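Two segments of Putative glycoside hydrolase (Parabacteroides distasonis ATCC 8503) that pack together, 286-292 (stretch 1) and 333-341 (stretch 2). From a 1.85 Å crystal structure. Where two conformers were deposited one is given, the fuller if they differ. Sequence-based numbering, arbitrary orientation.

Stretch 1 286-292: KIELMAS
Stretch 2, residues 333-341: TAARTGMWV

Residues 286-292 form one uninterrupted stretch of helix, part of a longer one, with phi/psi near -60/-45 and i to i+4 bonds such as Met290 N to Lys286 O (2.8 Å) and Ala291 N to Ile287 O (3.0 Å). The second stretch enters as part of another helix that begins earlier in the chain, running in nearly the same direction: the N-to-C axes differ by 26° (signed crossing angle -26°) and approach to 9.6 Å. Gly338, at phi/psi 83/-4, breaks the helical path; Met339 (-91/-14) leads into the extended Trp340 (-94/129), and the backbone then moves away from the first helix. In register, Ile287 lies across from Ala334 (CA to CA 6.2 Å) and Ala291, one turn on, from Met339 (CA to CA 5.8 Å). Together the stretches bury 375 Å², with no direct hydrogen bond between them; the contact is chiefly apolar.

Ile287 gives up the most surface. Its CB points toward the second stretch, chi1 m and chi2 t, and its CG2 lies 3.7 Å from Ala334 CA, 4.0 Å from Ala334 CB and 3.8 Å from Thr333 CG2. The same methyl meets Trp340, CG2 to CH2 at 3.7 Å, an apolar contact. Ala291 also points toward its partner, and its CB meets three residues: it is 3.7 Å from Thr337 CB, 3.9 Å from Trp340 CZ3 and 4.0 Å from Met339 CG. Met339, a selenomethionine with all three chi angles m, also brings CG to 3.6 Å from Ala291 O.

Trp340 sets out sideways, but chi1 of -91° and chi2 of -98° carry its six-membered ring back to the helix. Ile287 O lies at the ring edge, near its plane, 3.6 Å from Trp340 CH2, while selenomethionine Met290 (chi1 t, chi2 p) places CG 4.1 Å from the same CH2 before its end leads away.

The polar link runs through water. Glu288, chi1 and chi2 both m, sets OE2 3.6 Å from Thr333 CG2 and OE1 3.6 Å from Thr337 CG2. One water donates to both Glu288 OE2 (2.6 Å) and Thr333 O (2.7 Å), bridging carboxylate and backbone. Thr333 takes chi1 m, directing its methyl into the contact. Thr337, chi1 p, donates from OG1 to Ala334 O (2.8 Å) and accepts from Met339 N at OG1 (3.2 Å, 170°), tying the turn together while CG2 faces Glu288.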

# COMPACT_ATOMS: atom_id res chain seq x y z
N LYS A 286 -3.05 -17.82 5.14
CA LYS A 286 -2.03 -16.78 5.26
C LYS A 286 -2.51 -15.62 6.16
O LYS A 286 -1.75 -15.11 7.00
CB LYS A 286 -1.67 -16.23 3.87
CG LYS A 286 -0.61 -15.14 3.88
CD LYS A 286 0.64 -15.47 4.67
CE LYS A 286 1.36 -16.65 4.15
NZ LYS A 286 1.81 -16.42 2.73
N ILE A 287 -3.76 -15.20 5.97
CA ILE A 287 -4.34 -14.11 6.75
C ILE A 287 -4.36 -14.47 8.24
O ILE A 287 -4.03 -13.64 9.08
CB ILE A 287 -5.77 -13.76 6.29
CG1 ILE A 287 -5.75 -13.15 4.88
CG2 ILE A 287 -6.42 -12.79 7.25
CD1 ILE A 287 -7.12 -13.07 4.25
N GLU A 288 -4.77 -15.68 8.56
CA GLU A 288 -4.81 -16.13 9.96
C GLU A 288 -3.40 -16.20 10.53
O GLU A 288 -3.17 -15.78 11.66
CB GLU A 288 -5.50 -17.48 10.06
CG GLU A 288 -6.99 -17.52 9.64
CD GLU A 288 -7.94 -16.68 10.53
OE1 GLU A 288 -7.54 -16.17 11.61
OE2 GLU A 288 -9.12 -16.54 10.13
N LEU A 289 -2.46 -16.73 9.74
CA LEU A 289 -1.05 -16.82 10.15
C LEU A 289 -0.49 -15.41 10.44
O LEU A 289 0.14 -15.18 11.49
CB LEU A 289 -0.22 -17.53 9.07
CG LEU A 289 1.29 -17.70 9.35
CD1 LEU A 289 1.60 -18.45 10.67
CD2 LEU A 289 1.95 -18.37 8.17
N MSE A 290 -0.74 -14.47 9.53
CA MSE A 290 -0.28 -13.08 9.74
C MSE A 290 -0.85 -12.52 11.04
O MSE A 290 -0.12 -11.93 11.83
CB MSE A 290 -0.67 -12.20 8.55
CG MSE A 290 -0.24 -10.73 8.63
SE MSE A 290 1.68 -10.42 8.46
CE MSE A 290 2.28 -10.51 10.31
N ALA A 291 -2.15 -12.68 11.26
CA ALA A 291 -2.78 -12.17 12.48
C ALA A 291 -2.09 -12.77 13.72
O ALA A 291 -1.88 -12.07 14.71
CB ALA A 291 -4.28 -12.47 12.48
N SER A 292 -1.71 -14.05 13.65
CA SER A 292 -1.06 -14.72 14.78
C SER A 292 0.26 -14.14 15.15
O SER A 292 0.62 -14.06 16.32
CB SER A 292 -0.81 -16.20 14.45
OG SER A 292 -1.95 -16.95 14.76
N THR A 333 -12.30 -11.98 6.43
CA THR A 333 -11.39 -12.84 7.21
C THR A 333 -10.41 -12.01 8.04
O THR A 333 -10.24 -12.24 9.26
CB THR A 333 -10.58 -13.82 6.28
OG1 THR A 333 -11.48 -14.58 5.46
CG2 THR A 333 -9.71 -14.77 7.10
N ALA A 334 -9.81 -11.01 7.38
CA ALA A 334 -8.86 -10.12 8.07
C ALA A 334 -9.56 -9.32 9.18
O ALA A 334 -9.08 -9.27 10.32
CB ALA A 334 -8.21 -9.19 7.10
N ALA A 335 -10.69 -8.73 8.84
CA ALA A 335 -11.43 -7.90 9.77
C ALA A 335 -11.83 -8.68 11.04
O ALA A 335 -11.78 -8.15 12.15
CB ALA A 335 -12.67 -7.31 9.10
N ARG A 336 -12.16 -9.95 10.89
CA ARG A 336 -12.63 -10.72 12.02
C ARG A 336 -11.53 -11.07 13.04
O ARG A 336 -11.82 -11.30 14.20
CB ARG A 336 -13.36 -11.97 11.50
CG ARG A 336 -14.27 -12.58 12.52
CD ARG A 336 -15.05 -13.77 11.99
NE ARG A 336 -16.22 -13.46 11.16
CZ ARG A 336 -16.31 -13.71 9.87
NH1 ARG A 336 -15.30 -14.28 9.25
NH2 ARG A 336 -17.42 -13.43 9.21
N THR A 337 -10.27 -11.08 12.63
CA THR A 337 -9.16 -11.42 13.55
C THR A 337 -8.89 -10.41 14.67
O THR A 337 -8.32 -10.77 15.68
CB THR A 337 -7.83 -11.55 12.83
OG1 THR A 337 -7.41 -10.25 12.38
CG2 THR A 337 -7.95 -12.56 11.67
N GLY A 338 -9.27 -9.16 14.45
CA GLY A 338 -9.04 -8.09 15.43
C GLY A 338 -7.65 -7.47 15.38
O GLY A 338 -7.37 -6.52 16.10
N MSE A 339 -6.77 -7.98 14.52
CA MSE A 339 -5.42 -7.43 14.43
C MSE A 339 -5.25 -6.31 13.42
O MSE A 339 -4.24 -5.63 13.44
CB MSE A 339 -4.43 -8.56 14.15
CG MSE A 339 -4.38 -9.61 15.26
SE MSE A 339 -4.03 -8.97 17.00
CE MSE A 339 -2.63 -7.68 16.52
N TRP A 340 -6.22 -6.11 12.53
CA TRP A 340 -6.08 -5.07 11.52
C TRP A 340 -6.71 -3.75 11.95
O TRP A 340 -7.83 -3.73 12.41
CB TRP A 340 -6.68 -5.53 10.18
CG TRP A 340 -5.72 -6.24 9.23
CD1 TRP A 340 -5.09 -5.66 8.20
CD2 TRP A 340 -5.37 -7.63 9.19
NE1 TRP A 340 -4.33 -6.56 7.53
CE2 TRP A 340 -4.48 -7.79 8.12
CE3 TRP A 340 -5.69 -8.75 9.97
CZ2 TRP A 340 -3.91 -9.00 7.79
CZ3 TRP A 340 -5.14 -9.97 9.64
CH2 TRP A 340 -4.25 -10.09 8.56
N VAL A 341 -5.96 -2.66 11.84
CA VAL A 341 -6.45 -1.31 12.14
C VAL A 341 -6.79 -0.55 10.86
O VAL A 341 -7.48 0.47 10.89
CB VAL A 341 -5.40 -0.50 13.00
CG1 VAL A 341 -5.19 -1.18 14.37
CG2 VAL A 341 -4.09 -0.36 12.27
O HOH W 1 -10.84 -14.59 10.46